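PDB 3I3V: probable secreted solute-binding lipoprotein from Streptomyces coelicolor, which probably binds a solute outside the cell as the lipoprotein component of a transport system. Local coordinates for residues T25-N37 with K305-F319. Sequence-based numbering, arbitrary orientation.
Sequences TYLAAVDRFREEN and KFLRFMYRPDVVARF
Phe33 and Phe309 both hold CG anti to the backbone N (chi1 174° and 176°), which swings each ring off its own helix into the other segment. The edge of Phe33 points at the face of Phe309, with centroids 5.5 Å apart, while Phe33 CB lies over that same ring as a CH-pi contact. Phe306 then turns its own edge onto a face of Phe33, planes at 88°, so three phenylalanines interlock in successive T-shaped pairs. Phe309 is a knob in the hole made by Ala29, Arg32, Phe33 and Glu36, and Arg32 CD touches its rim at CE1, 3.7 Å away. Further along, the selenomethionine Met310 lays CE against Ala29 CB and Tyr26 CE1, and Thr25 CG2 sits over the centre of the Phe319 ring, 3.9 Å from its centroid.

Arg312, at the N-cap position just before helix 313-323, centres a salt-bridge network. Its hydrogen-bonded salt bridge to Glu36 is end-on, NH1 to OE1 at 3.1 Å and NH2 to OE2 at 2.7 Å, both on syn lone pairs with the two flat groups nearly coplanar. NE and NH2 form another with Asp314, side-on, and Arg32 NE makes a salt bridge to Glu36 OE2 at 3.0 Å. A leucine in place of Arg312 would probably leave Glu36 leaning on Arg32 alone within this pair of segments and Asp314 without its two-pronged partner.

Helix 23-36 thus joins helices 300-310 and 313-323 beside strand 9-14 through an aromatic core, and the carboxylates of Glu36 and Asp314 probably offset the like charges of Arg32 and Arg312 where a second subunit packs.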
ATOM      1  N   THR C  25      33.145  40.494   5.341  1.00 30.49           N
ATOM      2  CA  THR C  25      32.194  39.409   5.183  1.00 29.01           C
ATOM      3  C   THR C  25      32.716  38.083   5.742  1.00 30.61           C
ATOM      4  O   THR C  25      31.916  37.228   6.152  1.00 29.89           O
ATOM      5  CB  THR C  25      31.815  39.253   3.722  1.00 27.77           C
ATOM      6  OG1 THR C  25      31.418  40.535   3.216  1.00 25.46           O
ATOM      7  CG2 THR C  25      30.663  38.280   3.576  1.00 25.59           C
ATOM      8  N   TYR C  26      34.042  37.902   5.771  1.00 27.00           N
ATOM      9  CA  TYR C  26      34.592  36.670   6.330  1.00 26.43           C
ATOM     10  C   TYR C  26      34.332  36.654   7.829  1.00 25.81           C
ATOM     11  O   TYR C  26      33.899  35.651   8.376  1.00 26.77           O
ATOM     12  CB  TYR C  26      36.102  36.556   6.100  1.00 26.15           C
ATOM     13  CG  TYR C  26      36.686  35.353   6.812  1.00 25.85           C
ATOM     14  CD1 TYR C  26      36.344  34.065   6.430  1.00 23.62           C
ATOM     15  CD2 TYR C  26      37.541  35.510   7.898  1.00 27.11           C
ATOM     16  CE1 TYR C  26      36.838  32.956   7.112  1.00 27.17           C
ATOM     17  CE2 TYR C  26      38.041  34.412   8.591  1.00 27.09           C
ATOM     18  CZ  TYR C  26      37.689  33.136   8.194  1.00 28.93           C
ATOM     19  OH  TYR C  26      38.194  32.041   8.877  1.00 30.46           O
ATOM     20  N   LEU C  27      34.601  37.770   8.496  1.00 26.23           N
ATOM     21  CA  LEU C  27      34.374  37.845   9.929  1.00 28.66           C
ATOM     22  C   LEU C  27      32.906  37.544  10.259  1.00 29.76           C
ATOM     23  O   LEU C  27      32.617  36.746  11.151  1.00 30.18           O
ATOM     24  CB  LEU C  27      34.811  39.221  10.460  1.00 26.90           C
ATOM     25  CG  LEU C  27      36.338  39.448  10.371  1.00 27.49           C
ATOM     26  CD1 LEU C  27      36.696  40.808  10.890  1.00 22.31           C
ATOM     27  CD2 LEU C  27      37.081  38.391  11.181  1.00 26.78           C
ATOM     28  N   ALA C  28      31.979  38.154   9.527  1.00 30.91           N
ATOM     29  CA  ALA C  28      30.559  37.910   9.772  1.00 30.19           C
ATOM     30  C   ALA C  28      30.219  36.438   9.562  1.00 30.12           C
ATOM     31  O   ALA C  28      29.398  35.886  10.283  1.00 31.46           O
ATOM     32  CB  ALA C  28      29.703  38.774   8.855  1.00 28.44           C
ATOM     33  N   ALA C  29      30.837  35.803   8.570  1.00 29.80           N
ATOM     34  CA  ALA C  29      30.565  34.392   8.320  1.00 31.02           C
ATOM     35  C   ALA C  29      31.064  33.551   9.489  1.00 31.65           C
ATOM     36  O   ALA C  29      30.393  32.612   9.898  1.00 33.82           O
ATOM     37  CB  ALA C  29      31.222  33.934   7.019  1.00 31.56           C
ATOM     38  N   VAL C  30      32.234  33.893  10.030  1.00 33.33           N
ATOM     39  CA  VAL C  30      32.800  33.169  11.172  1.00 33.77           C
ATOM     40  C   VAL C  30      31.864  33.239  12.373  1.00 35.06           C
ATOM     41  O   VAL C  30      31.597  32.232  13.018  1.00 33.41           O
ATOM     42  CB  VAL C  30      34.180  33.747  11.609  1.00 33.78           C
ATOM     43  CG1 VAL C  30      34.545  33.238  12.999  1.00 31.02           C
ATOM     44  CG2 VAL C  30      35.259  33.338  10.623  1.00 33.26           C
ATOM     45  N   ASP C  31      31.371  34.440  12.665  1.00 36.43           N
ATOM     46  CA  ASP C  31      30.472  34.644  13.795  1.00 36.75           C
ATOM     47  C   ASP C  31      29.133  33.973  13.556  1.00 36.68           C
ATOM     48  O   ASP C  31      28.477  33.541  14.497  1.00 37.07           O
ATOM     49  CB  ASP C  31      30.286  36.131  14.051  1.00 37.35           C
ATOM     50  CG  ASP C  31      31.597  36.836  14.292  1.00 41.12           C
ATOM     51  OD1 ASP C  31      32.426  36.291  15.056  1.00 42.74           O
ATOM     52  OD2 ASP C  31      31.799  37.929  13.723  1.00 42.33           O
ATOM     53  N   ARG C  32      28.731  33.876  12.297  1.00 37.33           N
ATOM     54  CA  ARG C  32      27.476  33.218  11.979  1.00 39.98           C
ATOM     55  C   ARG C  32      27.697  31.723  12.232  1.00 39.91           C
ATOM     56  O   ARG C  32      26.857  31.057  12.837  1.00 41.28           O
ATOM     57  CB  ARG C  32      27.080  33.478  10.520  1.00 40.87           C
ATOM     58  CG  ARG C  32      25.600  33.236  10.209  1.00 45.91           C
ATOM     59  CD  ARG C  32      25.214  31.755  10.255  1.00 50.12           C
ATOM     60  NE  ARG C  32      23.762  31.547  10.296  1.00 54.11           N
ATOM     61  CZ  ARG C  32      22.978  31.913  11.312  1.00 55.33           C
ATOM     62  NH1 ARG C  32      23.500  32.507  12.374  1.00 55.78           N
ATOM     63  NH2 ARG C  32      21.671  31.686  11.273  1.00 55.20           N
ATOM     64  N   PHE C  33      28.839  31.208  11.774  1.00 39.19           N
ATOM     65  CA  PHE C  33      29.187  29.802  11.968  1.00 37.55           C
ATOM     66  C   PHE C  33      29.164  29.469  13.452  1.00 38.34           C
ATOM     67  O   PHE C  33      28.699  28.406  13.849  1.00 38.05           O
ATOM     68  CB  PHE C  33      30.586  29.511  11.422  1.00 37.16           C
ATOM     69  CG  PHE C  33      31.065  28.121  11.710  1.00 30.63           C
ATOM     70  CD1 PHE C  33      30.784  27.085  10.838  1.00 30.45           C
ATOM     71  CD2 PHE C  33      31.762  27.842  12.876  1.00 31.92           C
ATOM     72  CE1 PHE C  33      31.188  25.780  11.122  1.00 31.70           C
ATOM     73  CE2 PHE C  33      32.168  26.541  13.172  1.00 31.94           C
ATOM     74  CZ  PHE C  33      31.880  25.509  12.294  1.00 29.19           C
ATOM     75  N   ARG C  34      29.691  30.370  14.273  1.00 39.40           N
ATOM     76  CA  ARG C  34      29.698  30.149  15.713  1.00 41.68           C
ATOM     77  C   ARG C  34      28.268  30.033  16.239  1.00 44.26           C
ATOM     78  O   ARG C  34      27.960  29.113  17.003  1.00 44.52           O
ATOM     79  CB  ARG C  34      30.423  31.291  16.422  1.00 40.69           C
ATOM     80  CG  ARG C  34      31.929  31.121  16.508  1.00 37.42           C
ATOM     81  CD  ARG C  34      32.554  32.425  16.928  1.00 37.75           C
ATOM     82  NE  ARG C  34      33.982  32.324  17.176  1.00 36.56           N
ATOM     83  CZ  ARG C  34      34.817  33.352  17.095  1.00 37.04           C
ATOM     84  NH1 ARG C  34      34.361  34.550  16.760  1.00 34.70           N
ATOM     85  NH2 ARG C  34      36.104  33.189  17.373  1.00 34.45           N
ATOM     86  N   GLU C  35      27.403  30.962  15.826  1.00 45.54           N
ATOM     87  CA  GLU C  35      26.002  30.953  16.250  1.00 46.63           C
ATOM     88  C   GLU C  35      25.376  29.613  15.900  1.00 46.02           C
ATOM     89  O   GLU C  35      24.547  29.095  16.647  1.00 47.23           O
ATOM     90  CB  GLU C  35      25.207  32.078  15.568  1.00 47.54           C
ATOM     91  CG  GLU C  35      25.572  33.487  16.019  1.00 50.39           C
ATOM     92  CD  GLU C  35      24.755  34.571  15.314  1.00 52.19           C
ATOM     93  OE1 GLU C  35      24.760  34.625  14.069  1.00 53.62           O
ATOM     94  OE2 GLU C  35      24.111  35.382  16.005  1.00 55.69           O
ATOM     95  N   GLU C  36      25.782  29.052  14.765  1.00 46.31           N
ATOM     96  CA  GLU C  36      25.254  27.769  14.312  1.00 46.84           C
ATOM     97  C   GLU C  36      25.796  26.569  15.076  1.00 48.05           C
ATOM     98  O   GLU C  36      25.078  25.601  15.307  1.00 49.44           O
ATOM     99  CB  GLU C  36      25.529  27.570  12.822  1.00 45.69           C
ATOM    100  CG  GLU C  36      24.538  28.263  11.912  1.00 45.76           C
ATOM    101  CD  GLU C  36      24.733  27.883  10.467  1.00 44.60           C
ATOM    102  OE1 GLU C  36      25.183  26.747  10.225  1.00 46.76           O
ATOM    103  OE2 GLU C  36      24.425  28.707   9.577  1.00 44.43           O
ATOM    104  N   ASN C  37      27.067  26.623  15.457  1.00 50.00           N
ATOM    105  CA  ASN C  37      27.683  25.521  16.193  1.00 51.12           C
ATOM    106  C   ASN C  37      28.254  26.050  17.503  1.00 52.61           C
ATOM    107  O   ASN C  37      29.446  26.330  17.610  1.00 53.27           O
ATOM    108  CB  ASN C  37      28.796  24.888  15.359  1.00 48.30           C
ATOM    109  CG  ASN C  37      28.468  24.857  13.886  1.00 45.52           C
ATOM    110  OD1 ASN C  37      28.350  25.904  13.247  1.00 44.61           O
ATOM    111  ND2 ASN C  37      28.316  23.662  13.337  1.00 44.30           N
ATOM    112  N   LYS C 305      32.194  20.664   8.958  1.00 40.18           N
ATOM    113  CA  LYS C 305      31.204  21.690   9.246  1.00 40.66           C
ATOM    114  C   LYS C 305      31.571  23.035   8.611  1.00 39.28           C
ATOM    115  O   LYS C 305      30.766  23.641   7.916  1.00 38.65           O
ATOM    116  CB  LYS C 305      31.059  21.873  10.761  1.00 40.95           C
ATOM    117  CG  LYS C 305      30.764  20.603  11.561  1.00 44.01           C
ATOM    118  CD  LYS C 305      30.317  20.987  12.975  1.00 45.64           C
ATOM    119  CE  LYS C 305      30.120  19.795  13.908  1.00 45.84           C
ATOM    120  NZ  LYS C 305      31.382  19.390  14.575  1.00 48.22           N
ATOM    121  N   PHE C 306      32.796  23.480   8.859  1.00 38.52           N
ATOM    122  CA  PHE C 306      33.299  24.759   8.363  1.00 37.01           C
ATOM    123  C   PHE C 306      33.215  24.881   6.839  1.00 38.29           C
ATOM    124  O   PHE C 306      32.721  25.878   6.311  1.00 39.14           O
ATOM    125  CB  PHE C 306      34.744  24.924   8.839  1.00 36.19           C
ATOM    126  CG  PHE C 306      35.285  26.316   8.726  1.00 34.15           C
ATOM    127  CD1 PHE C 306      34.673  27.378   9.382  1.00 33.14           C
ATOM    128  CD2 PHE C 306      36.461  26.550   8.029  1.00 34.17           C
ATOM    129  CE1 PHE C 306      35.226  28.650   9.352  1.00 34.73           C
ATOM    130  CE2 PHE C 306      37.025  27.818   7.992  1.00 35.76           C
ATOM    131  CZ  PHE C 306      36.405  28.872   8.657  1.00 35.65           C
ATOM    132  N   LEU C 307      33.684  23.862   6.129  1.00 38.59           N
ATOM    133  CA  LEU C 307      33.655  23.893   4.678  1.00 40.57           C
ATOM    134  C   LEU C 307      32.261  23.778   4.076  1.00 41.72           C
ATOM    135  O   LEU C 307      31.984  24.396   3.043  1.00 42.01           O
ATOM    136  CB  LEU C 307      34.577  22.813   4.111  1.00 42.05           C
ATOM    137  CG  LEU C 307      35.930  23.411   3.717  1.00 43.84           C
ATOM    138  CD1 LEU C 307      37.047  22.412   3.930  1.00 44.64           C
ATOM    139  CD2 LEU C 307      35.851  23.869   2.268  1.00 44.34           C
ATOM    140  N   ARG C 308      31.380  22.998   4.700  1.00 41.20           N
ATOM    141  CA  ARG C 308      30.023  22.873   4.170  1.00 41.03           C
ATOM    142  C   ARG C 308      29.340  24.229   4.327  1.00 39.42           C
ATOM    143  O   ARG C 308      28.552  24.638   3.473  1.00 40.44           O
ATOM    144  CB  ARG C 308      29.214  21.813   4.920  1.00 40.87           C
ATOM    145  CG  ARG C 308      29.852  20.446   4.994  1.00 42.03           C
ATOM    146  CD  ARG C 308      28.802  19.404   5.326  1.00 42.56           C
ATOM    147  NE  ARG C 308      28.094  19.016   4.116  1.00 42.88           N
ATOM    148  CZ  ARG C 308      28.268  17.851   3.508  1.00 41.72           C
ATOM    149  NH1 ARG C 308      29.112  16.971   4.016  1.00 38.82           N
ATOM    150  NH2 ARG C 308      27.626  17.580   2.380  1.00 41.23           N
ATOM    151  N   PHE C 309      29.660  24.914   5.424  1.00 36.85           N
ATOM    152  CA  PHE C 309      29.110  26.236   5.733  1.00 35.42           C
ATOM    153  C   PHE C 309      29.564  27.248   4.672  1.00 35.59           C
ATOM    154  O   PHE C 309      28.746  27.794   3.931  1.00 37.43           O
ATOM    155  CB  PHE C 309      29.581  26.672   7.127  1.00 31.81           C
ATOM    156  CG  PHE C 309      29.148  28.058   7.522  1.00 32.65           C
ATOM    157  CD1 PHE C 309      27.837  28.318   7.897  1.00 31.34           C
ATOM    158  CD2 PHE C 309      30.058  29.110   7.520  1.00 32.04           C
ATOM    159  CE1 PHE C 309      27.446  29.602   8.263  1.00 30.16           C
ATOM    160  CE2 PHE C 309      29.673  30.403   7.884  1.00 30.12           C
ATOM    161  CZ  PHE C 309      28.371  30.646   8.255  1.00 30.80           C
HETATM  162  N   MSE C 310      30.872  27.482   4.595  1.00 34.36           N
HETATM  163  CA  MSE C 310      31.447  28.418   3.630  1.00 32.17           C
HETATM  164  C   MSE C 310      30.969  28.172   2.193  1.00 31.25           C
HETATM  165  O   MSE C 310      30.846  29.112   1.409  1.00 26.98           O
HETATM  166  CB  MSE C 310      32.974  28.338   3.690  1.00 35.16           C
HETATM  167  CG  MSE C 310      33.567  28.809   5.002  1.00 35.28           C
HETATM  168 SE   MSE C 310      33.254  30.690   5.287  1.00 43.47          SE
HETATM  169  CE  MSE C 310      33.645  30.735   7.145  1.00 38.97           C
ATOM    170  N   TYR C 311      30.710  26.909   1.852  1.00 32.19           N
ATOM    171  CA  TYR C 311      30.233  26.531   0.521  1.00 32.38           C
ATOM    172  C   TYR C 311      28.708  26.614   0.384  1.00 33.02           C
ATOM    173  O   TYR C 311      28.164  26.387  -0.697  1.00 33.99           O
ATOM    174  CB  TYR C 311      30.684  25.108   0.160  1.00 32.53           C
ATOM    175  CG  TYR C 311      31.948  25.044  -0.674  1.00 33.38           C
ATOM    176  CD1 TYR C 311      32.050  24.166  -1.750  1.00 30.35           C
ATOM    177  CD2 TYR C 311      33.034  25.875  -0.400  1.00 32.08           C
ATOM    178  CE1 TYR C 311      33.190  24.118  -2.534  1.00 32.19           C
ATOM    179  CE2 TYR C 311      34.186  25.830  -1.181  1.00 32.34           C
ATOM    180  CZ  TYR C 311      34.256  24.952  -2.246  1.00 32.26           C
ATOM    181  OH  TYR C 311      35.388  24.909  -3.033  1.00 31.04           O
ATOM    182  N   ARG C 312      28.013  26.943   1.467  1.00 32.30           N
ATOM    183  CA  ARG C 312      26.554  27.042   1.406  1.00 33.63           C
ATOM    184  C   ARG C 312      26.156  28.270   0.583  1.00 33.96           C
ATOM    185  O   ARG C 312      26.707  29.357   0.770  1.00 36.30           O
ATOM    186  CB  ARG C 312      25.966  27.140   2.823  1.00 32.79           C
ATOM    187  CG  ARG C 312      24.596  26.479   2.973  1.00 32.45           C
ATOM    188  CD  ARG C 312      24.259  26.263   4.441  1.00 28.62           C
ATOM    189  NE  ARG C 312      24.014  27.528   5.113  1.00 27.70           N
ATOM    190  CZ  ARG C 312      24.202  27.731   6.408  1.00 32.15           C
ATOM    191  NH1 ARG C 312      24.651  26.735   7.174  1.00 33.07           N
ATOM    192  NH2 ARG C 312      23.933  28.921   6.938  1.00 31.10           N
ATOM    193  N   PRO C 313      25.183  28.117  -0.328  1.00 32.56           N
ATOM    194  CA  PRO C 313      24.729  29.220  -1.173  1.00 31.53           C
ATOM    195  C   PRO C 313      24.483  30.570  -0.506  1.00 31.73           C
ATOM    196  O   PRO C 313      24.876  31.602  -1.048  1.00 33.98           O
ATOM    197  CB  PRO C 313      23.479  28.650  -1.822  1.00 31.46           C
ATOM    198  CG  PRO C 313      23.862  27.214  -2.012  1.00 30.96           C
ATOM    199  CD  PRO C 313      24.445  26.885  -0.653  1.00 30.92           C
ATOM    200  N   ASP C 314      23.842  30.585   0.656  1.00 32.01           N
ATOM    201  CA  ASP C 314      23.567  31.856   1.332  1.00 32.09           C
ATOM    202  C   ASP C 314      24.839  32.556   1.798  1.00 32.57           C
ATOM    203  O   ASP C 314      24.902  33.790   1.835  1.00 30.11           O
ATOM    204  CB  ASP C 314      22.647  31.651   2.537  1.00 31.01           C
ATOM    205  CG  ASP C 314      23.234  30.720   3.569  1.00 30.90           C
ATOM    206  OD1 ASP C 314      23.075  30.996   4.781  1.00 31.09           O
ATOM    207  OD2 ASP C 314      23.842  29.708   3.167  1.00 32.44           O
ATOM    208  N   VAL C 315      25.847  31.764   2.164  1.00 32.67           N
ATOM    209  CA  VAL C 315      27.110  32.316   2.633  1.00 31.76           C
ATOM    210  C   VAL C 315      27.883  32.857   1.436  1.00 31.46           C
ATOM    211  O   VAL C 315      28.504  33.911   1.505  1.00 29.93           O
ATOM    212  CB  VAL C 315      27.957  31.240   3.342  1.00 33.34           C
ATOM    213  CG1 VAL C 315      29.250  31.847   3.825  1.00 31.07           C
ATOM    214  CG2 VAL C 315      27.181  30.650   4.514  1.00 32.48           C
ATOM    215  N   VAL C 316      27.834  32.115   0.337  1.00 31.06           N
ATOM    216  CA  VAL C 316      28.505  32.516  -0.883  1.00 31.26           C
ATOM    217  C   VAL C 316      27.923  33.837  -1.383  1.00 32.45           C
ATOM    218  O   VAL C 316      28.661  34.761  -1.715  1.00 33.67           O
ATOM    219  CB  VAL C 316      28.333  31.440  -1.959  1.00 29.85           C
ATOM    220  CG1 VAL C 316      28.880  31.927  -3.273  1.00 28.30           C
ATOM    221  CG2 VAL C 316      29.035  30.164  -1.513  1.00 29.24           C
ATOM    222  N   ALA C 317      26.593  33.919  -1.412  1.00 33.03           N
ATOM    223  CA  ALA C 317      25.881  35.112  -1.867  1.00 32.08           C
ATOM    224  C   ALA C 317      26.230  36.366  -1.058  1.00 32.76           C
ATOM    225  O   ALA C 317      26.187  37.471  -1.581  1.00 34.29           O
ATOM    226  CB  ALA C 317      24.370  34.858  -1.826  1.00 31.10           C
ATOM    227  N   ARG C 318      26.561  36.207   0.218  1.00 34.09           N
ATOM    228  CA  ARG C 318      26.939  37.364   1.027  1.00 34.87           C
ATOM    229  C   ARG C 318      28.273  37.920   0.530  1.00 33.54           C
ATOM    230  O   ARG C 318      28.448  39.138   0.425  1.00 33.20           O
ATOM    231  CB  ARG C 318      27.059  36.998   2.513  1.00 38.27           C
ATOM    232  CG  ARG C 318      25.727  36.808   3.230  1.00 42.56           C
ATOM    233  CD  ARG C 318      25.908  36.774   4.748  1.00 49.22           C
ATOM    234  NE  ARG C 318      24.809  37.436   5.455  1.00 54.91           N
ATOM    235  CZ  ARG C 318      23.585  36.931   5.612  1.00 57.27           C
ATOM    236  NH1 ARG C 318      23.275  35.734   5.117  1.00 57.07           N
ATOM    237  NH2 ARG C 318      22.661  37.633   6.262  1.00 57.45           N
ATOM    238  N   PHE C 319      29.221  37.032   0.235  1.00 30.14           N
ATOM    239  CA  PHE C 319      30.514  37.478  -0.263  1.00 29.23           C
ATOM    240  C   PHE C 319      30.304  38.271  -1.539  1.00 27.43           C
ATOM    241  O   PHE C 319      30.911  39.319  -1.733  1.00 27.12           O
ATOM    242  CB  PHE C 319      31.446  36.288  -0.516  1.00 28.31           C
ATOM    243  CG  PHE C 319      32.165  35.832   0.715  1.00 28.60           C
ATOM    244  CD1 PHE C 319      33.226  36.580   1.227  1.00 25.15           C
ATOM    245  CD2 PHE C 319      31.735  34.703   1.413  1.00 26.43           C
ATOM    246  CE1 PHE C 319      33.844  36.215   2.413  1.00 25.00           C
ATOM    247  CE2 PHE C 319      32.347  34.328   2.603  1.00 26.01           C
ATOM    248  CZ  PHE C 319      33.401  35.084   3.109  1.00 25.40           C
TER